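Local coordinates for cell wall surface anchor family protein (Streptococcus agalactiae, PDB 3PHS) that serves as a minor pilin of the bacterial pilus, with an IgG-like domain that mediates adhesion to lung epithelial cells, at residues D26-Q31 with A35-T40; Q48-K53 with L67-L72; Q78-T83 with Q94-I99; T149-A154 with S213-G218; L160-K163 with P168-V171. All blocks are in the same frame, centred on the assembly; numbering follows the deposited sequence.

Interaction 1: D26-Q31 with A35-T40; sequences DRPNPQ and APKEGT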
# COMPACT_ATOMS: atom_id res chain seq x y z
N ASP A 26 -10.04 13.91 14.08
CA ASP A 26 -9.26 15.12 13.88
C ASP A 26 -9.50 15.72 12.50
O ASP A 26 -9.11 16.85 12.23
CB ASP A 26 -7.74 14.84 14.01
CG ASP A 26 -7.32 14.41 15.41
OD1 ASP A 26 -7.93 14.88 16.39
OD2 ASP A 26 -6.35 13.61 15.53
N ARG A 27 -10.10 14.95 11.60
CA ARG A 27 -10.25 15.45 10.24
C ARG A 27 -11.57 15.10 9.58
O ARG A 27 -11.58 14.39 8.56
CB ARG A 27 -9.07 14.99 9.37
CG ARG A 27 -8.81 15.98 8.26
CD ARG A 27 -7.72 15.52 7.30
NE ARG A 27 -7.61 16.53 6.26
CZ ARG A 27 -6.68 16.55 5.31
NH1 ARG A 27 -5.74 15.60 5.25
NH2 ARG A 27 -6.69 17.54 4.43
N PRO A 28 -12.68 15.60 10.14
CA PRO A 28 -13.98 15.38 9.50
C PRO A 28 -14.03 16.15 8.18
O PRO A 28 -13.39 17.20 8.06
CB PRO A 28 -14.99 16.01 10.49
CG PRO A 28 -14.19 17.05 11.22
CD PRO A 28 -12.77 16.53 11.29
N ASN A 29 -14.75 15.62 7.19
CA ASN A 29 -14.87 16.31 5.89
C ASN A 29 -13.49 16.83 5.41
O ASN A 29 -13.30 18.04 5.23
CB ASN A 29 -15.89 17.48 6.00
CG ASN A 29 -16.17 18.16 4.65
OD1 ASN A 29 -16.56 19.34 4.60
ND2 ASN A 29 -15.99 17.42 3.56
N PRO A 30 -12.51 15.93 5.23
CA PRO A 30 -11.17 16.42 4.88
C PRO A 30 -11.16 17.26 3.60
O PRO A 30 -11.79 16.89 2.58
CB PRO A 30 -10.35 15.13 4.70
CG PRO A 30 -11.37 14.04 4.47
CD PRO A 30 -12.59 14.45 5.26
N GLN A 31 -10.48 18.39 3.67
CA GLN A 31 -10.32 19.30 2.54
C GLN A 31 -8.85 19.70 2.51
O GLN A 31 -8.23 19.92 3.55
CB GLN A 31 -11.21 20.55 2.67
CG GLN A 31 -12.74 20.28 2.77
CD GLN A 31 -13.34 19.62 1.53
OE1 GLN A 31 -14.19 18.71 1.63
NE2 GLN A 31 -12.92 20.07 0.35
N ALA A 35 -6.40 22.42 7.82
CA ALA A 35 -5.61 21.63 8.78
C ALA A 35 -6.50 20.70 9.60
O ALA A 35 -7.60 21.08 10.00
CB ALA A 35 -4.80 22.55 9.73
N PRO A 36 -6.02 19.47 9.85
CA PRO A 36 -6.74 18.67 10.83
C PRO A 36 -6.60 19.33 12.21
O PRO A 36 -5.68 20.14 12.45
CB PRO A 36 -6.04 17.30 10.79
CG PRO A 36 -4.73 17.55 10.18
CD PRO A 36 -4.90 18.74 9.24
N LYS A 37 -7.51 18.95 13.10
CA LYS A 37 -7.62 19.53 14.44
C LYS A 37 -6.43 19.15 15.32
O LYS A 37 -6.02 19.91 16.20
CB LYS A 37 -8.94 19.09 15.07
CG LYS A 37 -10.17 19.61 14.30
CD LYS A 37 -11.48 19.07 14.87
CE LYS A 37 -12.69 19.60 14.08
NZ LYS A 37 -14.02 19.12 14.64
N GLU A 38 -5.89 17.96 15.06
CA GLU A 38 -4.69 17.45 15.71
C GLU A 38 -4.00 16.64 14.64
O GLU A 38 -4.62 16.26 13.63
CB GLU A 38 -5.04 16.51 16.88
CG GLU A 38 -5.76 17.12 18.10
CD GLU A 38 -4.91 18.13 18.86
OE1 GLU A 38 -3.67 17.98 18.89
OE2 GLU A 38 -5.51 19.09 19.43
N GLY A 39 -2.73 16.32 14.86
CA GLY A 39 -2.00 15.50 13.89
C GLY A 39 -0.53 15.45 14.19
O GLY A 39 0.06 16.45 14.59
N THR A 40 0.08 14.29 13.95
CA THR A 40 1.49 14.11 14.26
C THR A 40 2.32 14.28 13.00
O THR A 40 2.07 13.59 12.01
CB THR A 40 1.76 12.68 14.83
OG1 THR A 40 0.84 12.42 15.89
CG2 THR A 40 3.20 12.56 15.35

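Interaction 2: Q48-K53 with L67-L72; sequences QLYQLK and LTITEL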
# COMPACT_ATOMS: atom_id res chain seq x y z
N GLN A 48 6.70 14.58 -4.48
CA GLN A 48 7.05 15.09 -5.79
C GLN A 48 5.88 15.87 -6.35
O GLN A 48 4.73 15.46 -6.21
CB GLN A 48 7.44 13.95 -6.73
CG GLN A 48 8.68 13.30 -6.23
CD GLN A 48 9.17 12.16 -7.09
OE1 GLN A 48 10.32 11.74 -6.94
NE2 GLN A 48 8.31 11.66 -7.97
N LEU A 49 6.20 16.97 -7.03
CA LEU A 49 5.20 17.82 -7.67
C LEU A 49 5.50 17.91 -9.16
O LEU A 49 6.61 18.29 -9.54
CB LEU A 49 5.18 19.21 -6.99
CG LEU A 49 4.31 19.45 -5.74
CD1 LEU A 49 2.85 19.53 -6.10
CD2 LEU A 49 4.50 18.44 -4.61
N TYR A 50 4.52 17.54 -9.98
CA TYR A 50 4.65 17.50 -11.44
C TYR A 50 3.88 18.68 -12.03
O TYR A 50 2.67 18.79 -11.86
CB TYR A 50 4.15 16.16 -11.98
CG TYR A 50 5.08 15.05 -11.58
CD1 TYR A 50 5.01 14.47 -10.31
CD2 TYR A 50 6.09 14.64 -12.44
CE1 TYR A 50 5.89 13.46 -9.93
CE2 TYR A 50 6.99 13.63 -12.07
CZ TYR A 50 6.87 13.04 -10.83
OH TYR A 50 7.78 12.08 -10.48
N GLN A 51 4.62 19.59 -12.66
CA GLN A 51 4.01 20.75 -13.30
C GLN A 51 3.30 20.33 -14.59
O GLN A 51 3.94 19.84 -15.52
CB GLN A 51 5.13 21.73 -13.64
CG GLN A 51 4.74 23.13 -14.01
CD GLN A 51 6.02 23.93 -14.23
OE1 GLN A 51 6.49 24.63 -13.34
NE2 GLN A 51 6.63 23.73 -15.36
N LEU A 52 1.98 20.52 -14.65
CA LEU A 52 1.22 20.10 -15.84
C LEU A 52 1.58 20.93 -17.08
O LEU A 52 1.87 22.11 -16.97
CB LEU A 52 -0.30 20.19 -15.60
CG LEU A 52 -0.97 18.95 -15.02
CD1 LEU A 52 -0.39 18.60 -13.63
CD2 LEU A 52 -2.47 19.15 -14.95
N LYS A 53 1.60 20.26 -18.23
CA LYS A 53 1.77 20.95 -19.52
C LYS A 53 0.43 21.29 -20.14
O LYS A 53 0.34 22.23 -20.92
CB LYS A 53 2.57 20.08 -20.49
CG LYS A 53 4.01 19.85 -20.06
CD LYS A 53 4.82 19.12 -21.15
CE LYS A 53 5.74 20.06 -21.92
NZ LYS A 53 5.08 21.31 -22.43
N LEU A 67 -1.44 7.39 -14.39
CA LEU A 67 -0.09 7.34 -14.92
C LEU A 67 0.89 6.62 -13.99
O LEU A 67 0.81 6.76 -12.77
CB LEU A 67 0.44 8.75 -15.18
CG LEU A 67 -0.41 9.63 -16.09
CD1 LEU A 67 0.27 10.98 -16.26
CD2 LEU A 67 -0.65 8.94 -17.44
N THR A 68 1.80 5.84 -14.58
CA THR A 68 2.89 5.28 -13.80
C THR A 68 3.88 6.39 -13.42
O THR A 68 3.86 7.50 -14.01
CB THR A 68 3.67 4.15 -14.58
OG1 THR A 68 4.46 4.75 -15.62
CG2 THR A 68 2.73 3.11 -15.17
N ILE A 69 4.76 6.08 -12.48
CA ILE A 69 5.71 7.06 -11.97
C ILE A 69 6.57 7.67 -13.07
O ILE A 69 6.78 8.89 -13.10
CB ILE A 69 6.54 6.53 -10.77
CG1 ILE A 69 7.32 7.68 -10.12
CG2 ILE A 69 7.48 5.38 -11.18
CD1 ILE A 69 7.60 7.46 -8.61
N THR A 70 7.05 6.85 -13.99
CA THR A 70 7.87 7.38 -15.09
C THR A 70 7.05 8.16 -16.09
O THR A 70 7.56 9.11 -16.68
CB THR A 70 8.73 6.29 -15.80
OG1 THR A 70 7.87 5.29 -16.37
CG2 THR A 70 9.72 5.65 -14.80
N GLU A 71 5.78 7.80 -16.25
CA GLU A 71 4.87 8.54 -17.15
C GLU A 71 4.60 9.98 -16.68
O GLU A 71 4.38 10.88 -17.50
CB GLU A 71 3.55 7.78 -17.34
CG GLU A 71 3.73 6.44 -18.05
CD GLU A 71 2.44 5.68 -18.31
OE1 GLU A 71 1.50 5.68 -17.47
OE2 GLU A 71 2.38 5.06 -19.39
N LEU A 72 4.61 10.16 -15.36
CA LEU A 72 4.40 11.48 -14.74
C LEU A 72 5.44 12.43 -15.31
O LEU A 72 5.12 13.53 -15.75
CB LEU A 72 4.53 11.39 -13.22
CG LEU A 72 3.49 10.55 -12.45
CD1 LEU A 72 3.86 10.47 -10.96
CD2 LEU A 72 2.07 11.09 -12.61
O HOH W 1 8.60 10.55 -12.54

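Interaction 3: Q78-T83 with Q94-I99; sequences QVFEAT and QLPDGI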
# COMPACT_ATOMS: atom_id res chain seq x y z
N GLN A 78 8.05 20.68 -15.63
CA GLN A 78 9.12 20.73 -14.63
C GLN A 78 8.66 19.76 -13.52
O GLN A 78 7.46 19.51 -13.36
CB GLN A 78 9.28 22.13 -14.01
CG GLN A 78 10.15 23.15 -14.79
CD GLN A 78 10.47 24.41 -13.97
OE1 GLN A 78 11.63 24.66 -13.66
NE2 GLN A 78 9.46 25.19 -13.63
N VAL A 79 9.62 19.19 -12.79
CA VAL A 79 9.33 18.30 -11.66
C VAL A 79 10.10 18.84 -10.44
O VAL A 79 11.25 19.27 -10.56
CB VAL A 79 9.77 16.84 -11.97
CG1 VAL A 79 9.49 15.90 -10.78
CG2 VAL A 79 9.10 16.32 -13.25
N PHE A 80 9.46 18.83 -9.28
CA PHE A 80 10.07 19.34 -8.05
C PHE A 80 9.93 18.29 -6.98
O PHE A 80 8.93 17.58 -6.96
CB PHE A 80 9.35 20.60 -7.58
CG PHE A 80 9.37 21.73 -8.57
CD1 PHE A 80 8.50 21.73 -9.66
CD2 PHE A 80 10.25 22.80 -8.41
CE1 PHE A 80 8.51 22.78 -10.60
CE2 PHE A 80 10.26 23.86 -9.33
CZ PHE A 80 9.39 23.83 -10.43
N GLU A 81 10.93 18.19 -6.10
CA GLU A 81 10.85 17.25 -4.96
C GLU A 81 11.17 17.95 -3.65
O GLU A 81 11.99 18.90 -3.61
CB GLU A 81 11.76 16.01 -5.13
CG GLU A 81 13.27 16.27 -5.08
CD GLU A 81 14.10 15.28 -4.20
OE1 GLU A 81 14.03 14.03 -4.47
OE2 GLU A 81 14.85 15.76 -3.27
N ALA A 82 10.56 17.47 -2.57
CA ALA A 82 10.93 17.91 -1.23
C ALA A 82 10.62 16.83 -0.25
O ALA A 82 9.65 16.08 -0.42
CB ALA A 82 10.21 19.23 -0.82
N THR A 83 11.46 16.75 0.77
CA THR A 83 11.27 15.78 1.85
C THR A 83 10.72 16.48 3.08
O THR A 83 11.25 17.52 3.50
CB THR A 83 12.62 15.14 2.18
OG1 THR A 83 13.12 14.47 1.02
CG2 THR A 83 12.48 14.15 3.32
N GLN A 94 9.40 29.08 -4.67
CA GLN A 94 9.36 29.78 -5.96
C GLN A 94 8.92 28.92 -7.15
O GLN A 94 9.54 28.93 -8.22
CB GLN A 94 10.70 30.45 -6.23
CG GLN A 94 11.11 31.32 -5.06
CD GLN A 94 12.03 32.43 -5.46
OE1 GLN A 94 13.21 32.40 -5.13
NE2 GLN A 94 11.50 33.42 -6.18
N LEU A 95 7.85 28.16 -6.94
CA LEU A 95 7.25 27.41 -8.03
C LEU A 95 6.55 28.38 -8.97
O LEU A 95 5.85 29.29 -8.50
CB LEU A 95 6.23 26.40 -7.47
CG LEU A 95 6.70 24.97 -7.17
CD1 LEU A 95 7.99 24.88 -6.37
CD2 LEU A 95 5.55 24.23 -6.48
N PRO A 96 6.74 28.20 -10.30
CA PRO A 96 6.02 29.00 -11.29
C PRO A 96 4.53 28.78 -11.16
O PRO A 96 4.07 27.68 -10.79
CB PRO A 96 6.51 28.44 -12.62
CG PRO A 96 7.85 27.93 -12.33
CD PRO A 96 7.70 27.30 -10.97
N ASP A 97 3.80 29.85 -11.43
CA ASP A 97 2.37 29.82 -11.46
C ASP A 97 1.95 28.67 -12.40
O ASP A 97 2.52 28.50 -13.48
CB ASP A 97 1.88 31.19 -11.94
CG ASP A 97 0.42 31.37 -11.75
OD1 ASP A 97 -0.32 30.75 -12.54
OD2 ASP A 97 0.01 32.10 -10.82
N GLY A 98 1.02 27.83 -11.95
CA GLY A 98 0.67 26.64 -12.73
C GLY A 98 -0.20 25.65 -11.98
O GLY A 98 -0.63 25.93 -10.86
N ILE A 99 -0.48 24.52 -12.62
CA ILE A 99 -1.23 23.43 -12.01
C ILE A 99 -0.24 22.31 -11.75
O ILE A 99 0.52 21.96 -12.64
CB ILE A 99 -2.40 22.89 -12.92
CG1 ILE A 99 -3.37 24.02 -13.37
CG2 ILE A 99 -3.17 21.74 -12.23
CD1 ILE A 99 -3.81 24.90 -12.28

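Interaction 4: T149-A154 with S213-G218; sequences TKKPLA and SGYQIG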
# COMPACT_ATOMS: atom_id res chain seq x y z
N THR A 149 -11.95 -34.35 5.44
CA THR A 149 -11.19 -33.94 6.60
C THR A 149 -10.12 -32.88 6.31
O THR A 149 -9.33 -33.02 5.39
CB THR A 149 -10.52 -35.15 7.31
OG1 THR A 149 -11.53 -36.14 7.59
CG2 THR A 149 -9.90 -34.72 8.62
N LYS A 150 -10.11 -31.84 7.13
CA LYS A 150 -9.17 -30.74 6.98
C LYS A 150 -8.30 -30.63 8.23
O LYS A 150 -8.81 -30.77 9.35
CB LYS A 150 -9.93 -29.44 6.70
CG LYS A 150 -10.91 -29.60 5.54
CD LYS A 150 -11.88 -28.47 5.40
CE LYS A 150 -12.86 -28.79 4.30
NZ LYS A 150 -13.51 -27.58 3.77
N LYS A 151 -7.00 -30.44 8.05
CA LYS A 151 -6.09 -30.26 9.19
C LYS A 151 -5.09 -29.15 8.87
O LYS A 151 -4.72 -28.96 7.72
CB LYS A 151 -5.35 -31.56 9.50
CG LYS A 151 -4.47 -32.04 8.36
CD LYS A 151 -3.58 -33.23 8.75
CE LYS A 151 -2.58 -33.52 7.63
NZ LYS A 151 -1.76 -34.74 7.89
N PRO A 152 -4.64 -28.42 9.91
CA PRO A 152 -3.62 -27.38 9.71
C PRO A 152 -2.37 -27.91 9.00
O PRO A 152 -1.92 -29.04 9.24
CB PRO A 152 -3.26 -26.96 11.15
CG PRO A 152 -4.46 -27.31 11.95
CD PRO A 152 -4.97 -28.58 11.34
N LEU A 153 -1.81 -27.08 8.12
CA LEU A 153 -0.64 -27.45 7.38
C LEU A 153 0.49 -26.52 7.73
O LEU A 153 0.38 -25.30 7.52
CB LEU A 153 -0.89 -27.35 5.89
CG LEU A 153 -1.24 -28.57 5.07
CD1 LEU A 153 -1.04 -28.15 3.64
CD2 LEU A 153 -0.35 -29.77 5.43
N ALA A 154 1.59 -27.10 8.21
CA ALA A 154 2.78 -26.35 8.57
C ALA A 154 3.78 -26.21 7.42
O ALA A 154 3.81 -27.04 6.49
CB ALA A 154 3.45 -26.99 9.81
N SER A 213 4.63 -31.39 0.49
CA SER A 213 4.63 -32.52 -0.40
C SER A 213 3.33 -33.32 -0.18
O SER A 213 2.90 -33.58 0.98
CB SER A 213 5.91 -33.36 -0.27
OG SER A 213 5.72 -34.53 0.51
N GLY A 214 2.70 -33.64 -1.30
CA GLY A 214 1.46 -34.38 -1.30
C GLY A 214 0.27 -33.50 -1.64
O GLY A 214 -0.82 -34.01 -1.89
N TYR A 215 0.51 -32.18 -1.70
CA TYR A 215 -0.56 -31.18 -1.91
C TYR A 215 -0.32 -30.30 -3.13
O TYR A 215 0.80 -30.14 -3.58
CB TYR A 215 -0.73 -30.28 -0.68
CG TYR A 215 -1.13 -31.01 0.57
CD1 TYR A 215 -0.17 -31.48 1.46
CD2 TYR A 215 -2.48 -31.22 0.87
CE1 TYR A 215 -0.53 -32.15 2.61
CE2 TYR A 215 -2.85 -31.87 2.03
CZ TYR A 215 -1.87 -32.34 2.88
OH TYR A 215 -2.22 -32.98 4.01
N GLN A 216 -1.41 -29.73 -3.63
CA GLN A 216 -1.38 -28.82 -4.77
C GLN A 216 -1.70 -27.42 -4.28
O GLN A 216 -2.52 -27.25 -3.38
CB GLN A 216 -2.48 -29.17 -5.77
CG GLN A 216 -2.26 -30.34 -6.71
CD GLN A 216 -3.47 -30.53 -7.62
OE1 GLN A 216 -4.53 -29.96 -7.38
NE2 GLN A 216 -3.31 -31.33 -8.67
N ILE A 217 -1.06 -26.43 -4.89
CA ILE A 217 -1.52 -25.05 -4.75
C ILE A 217 -2.82 -24.90 -5.56
O ILE A 217 -2.83 -25.05 -6.79
CB ILE A 217 -0.43 -24.03 -5.18
CG1 ILE A 217 0.80 -24.14 -4.26
CG2 ILE A 217 -1.00 -22.60 -5.19
CD1 ILE A 217 1.99 -23.32 -4.70
N GLY A 218 -3.92 -24.64 -4.86
CA GLY A 218 -5.25 -24.52 -5.49
C GLY A 218 -5.56 -23.08 -5.89
O GLY A 218 -5.89 -22.81 -7.05

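Interaction 5: L160-K163 with P168-V171; sequences LYEK and PIRV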
# COMPACT_ATOMS: atom_id res chain seq x y z
N LEU A 160 3.19 -11.64 0.65
CA LEU A 160 2.07 -10.70 0.73
C LEU A 160 2.39 -9.45 -0.09
O LEU A 160 3.52 -8.97 -0.07
CB LEU A 160 1.81 -10.32 2.19
CG LEU A 160 0.62 -9.40 2.45
CD1 LEU A 160 -0.72 -10.07 2.18
CD2 LEU A 160 0.66 -8.89 3.90
N TYR A 161 1.40 -8.96 -0.84
CA TYR A 161 1.55 -7.79 -1.68
C TYR A 161 0.43 -6.81 -1.39
O TYR A 161 -0.64 -7.22 -1.01
CB TYR A 161 1.45 -8.19 -3.16
CG TYR A 161 2.63 -9.01 -3.63
CD1 TYR A 161 2.70 -10.38 -3.36
CD2 TYR A 161 3.68 -8.40 -4.30
CE1 TYR A 161 3.82 -11.13 -3.77
CE2 TYR A 161 4.77 -9.13 -4.73
CZ TYR A 161 4.84 -10.49 -4.47
OH TYR A 161 5.95 -11.20 -4.90
N GLU A 162 0.68 -5.52 -1.61
CA GLU A 162 -0.45 -4.60 -1.76
C GLU A 162 -1.18 -5.02 -3.04
O GLU A 162 -0.55 -5.55 -3.96
CB GLU A 162 0.05 -3.15 -1.88
CG GLU A 162 0.76 -2.65 -0.61
CD GLU A 162 1.34 -1.25 -0.73
OE1 GLU A 162 1.25 -0.64 -1.82
OE2 GLU A 162 1.88 -0.76 0.27
N LYS A 163 -2.50 -4.81 -3.10
CA LYS A 163 -3.27 -5.05 -4.33
C LYS A 163 -2.59 -4.37 -5.53
O LYS A 163 -2.22 -3.20 -5.46
CB LYS A 163 -4.72 -4.55 -4.19
CG LYS A 163 -5.62 -5.10 -5.29
CD LYS A 163 -7.02 -4.51 -5.27
CE LYS A 163 -7.77 -4.95 -6.53
NZ LYS A 163 -9.22 -5.19 -6.29
N PRO A 168 6.86 -7.44 -2.74
CA PRO A 168 6.34 -8.09 -1.53
C PRO A 168 6.54 -7.26 -0.27
O PRO A 168 7.57 -6.59 -0.12
CB PRO A 168 7.16 -9.39 -1.44
CG PRO A 168 7.88 -9.54 -2.73
CD PRO A 168 7.94 -8.21 -3.39
N ILE A 169 5.55 -7.32 0.62
CA ILE A 169 5.60 -6.71 1.96
C ILE A 169 6.43 -7.60 2.87
O ILE A 169 6.22 -8.81 2.90
CB ILE A 169 4.15 -6.55 2.51
CG1 ILE A 169 3.44 -5.41 1.77
CG2 ILE A 169 4.12 -6.29 4.03
CD1 ILE A 169 2.02 -5.70 1.49
N ARG A 170 7.36 -7.00 3.61
CA ARG A 170 8.25 -7.78 4.48
C ARG A 170 7.81 -7.74 5.94
O ARG A 170 7.15 -6.79 6.37
CB ARG A 170 9.71 -7.35 4.27
CG ARG A 170 10.12 -7.49 2.80
CD ARG A 170 11.57 -7.16 2.48
NE ARG A 170 11.83 -5.72 2.51
CZ ARG A 170 12.62 -5.11 3.40
NH1 ARG A 170 13.23 -5.82 4.34
NH2 ARG A 170 12.79 -3.79 3.35
N VAL A 171 8.15 -8.78 6.70
CA VAL A 171 7.62 -8.96 8.05
C VAL A 171 8.75 -9.36 9.01
O VAL A 171 9.64 -10.11 8.63
CB VAL A 171 6.47 -10.04 8.06
CG1 VAL A 171 5.95 -10.31 9.46
CG2 VAL A 171 5.31 -9.63 7.12
O HOH W 2 5.79 -11.03 1.57

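Interaction 1: D26-Q31 with A35-T40
Asp26 and Lys37 are joined through the backbone: Lys37 N donates to Asp26 O over 2.8 Å, nearly straight at 171°. The same oxygen is packed by carbon, with Pro36 CB 3.4 Å from Asp26 O and the first carbons of Lys37 beside it. Lys37 CB and CG both lie against Asp26 O, CG at 3.6 Å, and CD is still loosely in range. Because CG stands anti to the carbonyl carbon (chi1 -63°) and the rest of the chain is fully extended, CE is carried on to the ring of Pro28, crossing it at about a right angle, and NZ ends 4.0 Å from Pro28 CG. Both segments belong to the long loop between strands 13-21 and 40-41, which pair antiparallel in a sheet of the N-terminal half of this Ig-like pilin, and the bond draws the two limbs of that loop together at the protein surface. On the other flank Asp26 lays its carboxylate against the aliphatic start of Glu38, OD1 being 3.4 Å from Glu38 CB, while Asp26 OD2 is paired with Arg23 in a salt bridge. The Glu38 chain bends at chi2, and its own carboxylate is turned away. Arg27 touches Pro36 through CG; its NH2 donates to Gln31 O, which lies in the plane of the guanidinium, and also to Tyr128 O.

Interaction 2: Q48-K53 with L67-L72
Tyr50 on strand 46-52 lays one face of its ring against Leu72 of helix 69-75, so the contact packs a short helix onto a four-stranded antiparallel sheet of the N-terminal half of this Ig-like pilin. The tight part is a CH-pi contact. Leu72 CB sits 3.6 Å from the centroid of the Tyr50 ring, 17° off the normal and displaced toward the rim, with Tyr50 CE2 as its closest ring atom at 3.5 Å. From the same residue Leu72 CD1 reaches across the same face to the opposite edge, 3.8 Å from Tyr50 CE1, so the leucine spans the face from CE2 to CE1. Tyr50 CG lies anti to the carbonyl carbon (chi1 -69°), and that setting sends the ring out from the strand toward the helix. Trp64 of helix 60-65 touches both residues, Tyr101 packs on Leu72, and Tyr50 and Leu72 are both buried.

Toward the hydroxyl the packing slackens. Ile69 makes its approach near the helix start, but its side chain stays 4.4 Å from Tyr50 OH at CG1, and Gln48 NE2 is a similar 4.3 Å from Ile69 CD1. Water takes up the polar work between the two segments. The helix start itself is closed by a capping box: Thr68 N donates to Glu71 OE1, and Glu71 N returns a weak bond to Thr68 OG1. Bridging the looser side, water 1 lies 2.7 Å from Tyr50 OH and donates to Ile69 O at 2.5 Å.

Interaction 3: Q78-T83 with Q94-I99
Phe80 and Leu95 meet face to methyl. Leu95 CD1 lies over one face of the Phe80 ring, 4.0 Å from its centroid and 24° off the normal, shifted toward the rim so that Phe80 CD2 is its closest atom at 3.7 Å. The two side chains run antiparallel past one another. On the phenylalanine, CG is anti to the carbonyl carbon, which swings the ring off strand 76-83 toward the 94-99 segment, and chi2 of 79° sets the ring across the CA-CB bond, offering a face to the methyl. Leu95 is less relaxed: its chi1 of -93° falls away from a staggered value, and with this twist CD1 is delivered to the aromatic ring although CB itself does not head for it.

Pro96 follows at the far end of the ring, where its CD comes within 3.9 Å of Phe80 CZ. The same proline also meets Gln78, whose extended chain crosses it at about a right angle and puts NE2 3.4 Å from Pro96 CG. That amide nitrogen is not idle, since it donates to Gln51 OE1 on the neighbouring strand 46-52, and the bond fixes the end of Gln78 beside the proline. Phe92 and Tyr100 pack against Phe80 as well, and Tyr100 also touches Leu95. Here the chain turns a corner between strand 89-95 of one sheet and strand 98-106 of the other, and Phe80 reaches that corner from the second sheet, an inter-sheet apolar contact of the kind that fills a beta sandwich of the Ig-like class.

Interaction 4: T149-A154 with S213-G218
Tyr215 OH comes within 3.7 Å of Lys151 CE, the nearest approach of a polar side-chain atom across this pair, and the neighbour is a carbon. Lys151 arrives at about a right angle to the tyrosine: its CG is wedged between the backbone N and the carbonyl carbon (chi1 62°), and the extended chain beyond carries CE to the phenol oxygen. Most of the contact belongs to Leu153. Its CD1 stands above the centre of the Tyr215 ring, 4.0 Å from the centroid and only 8° off the normal, a well-centred CH-pi contact. The other methyl moves outward along the phenol, with Leu153 CD2 3.7 Å from Tyr215 CE1, so both branches of the leucine rest on the aromatic group. Strands 135-146 and 231-240 lie between the two segments in the sheet, and Asn238 of the latter touches both Leu153 and Tyr215. The end of strand 149-152 and the residue after it thus meet the weakly bonded strand 215-216 through side chains, in the prealbumin-like domain. With dispersion and CH-pi forces as its main chemistry, the contact depends on the fit of leucine over ring rather than on directional bonds.

Interaction 5: L160-K163 with P168-V171
Tyr161 and Pro168 run alongside one another in the same direction, with the proline along one face of the aromatic ring. Pro168 CA is 4.0 Å from the Tyr161 centroid, 22° off the normal and offset toward the rim, which makes a CH-pi contact. Further out, Pro168 CD meets Tyr161 CE2 at 3.6 Å, and Pro168 CG comes to 3.3 Å from Tyr161 OH; that hydroxyl is hydrogen-bonded to Glu159 OE1. Although CB of Tyr161 points away from the 168-171 segment, CG anti to the carbonyl carbon (chi1 -69°) brings the ring back over the proline. These residues fall at the end of strand 157-162, in the prealbumin-like domain, where the chain leaves the sheet and doubles back through a short loop beside its own strand. The return is held by Ile169 N, which donates to Leu160 O over 2.7 Å at 167°. Water 2 accepts from Leu160 N and lies 2.6 Å from Ile169 O, bridging the two backbones. Ile169 CB points toward the strand, and CD1 is laid on its backbone, 3.4 Å from Glu162 N. The Ile169 side chain crosses that of Glu162 at about a right angle, Ile169 CD1 lying 3.9 Å from Glu162 CG. The same methyl reaches Leu160 CG obliquely at 4.1 Å, and Tyr204 and Leu199 pack around Leu160 and Ile169.

Interactions 2 and 3 belong together: their centres are 11 Å apart and they share one sheet, where strands 46-52 and 76-83 are neighbours, so Tyr50 and Val79 pack directly. Both rely on an aromatic ring met by a leucine, as does interaction 4 on the opposite side of the molecule, about 54 Å from interaction 3 between centres. Interactions 4 and 5 lie in the prealbumin-like domain, the latter within the chain between the segments of the former. Interaction 1 is a surface contact, the other four partly buried. Interactions 1 and 5 each tie a loop back with a backbone bond, whereas interactions 2, 3 and 4 rest on side-chain contacts, helped in interaction 2 by water.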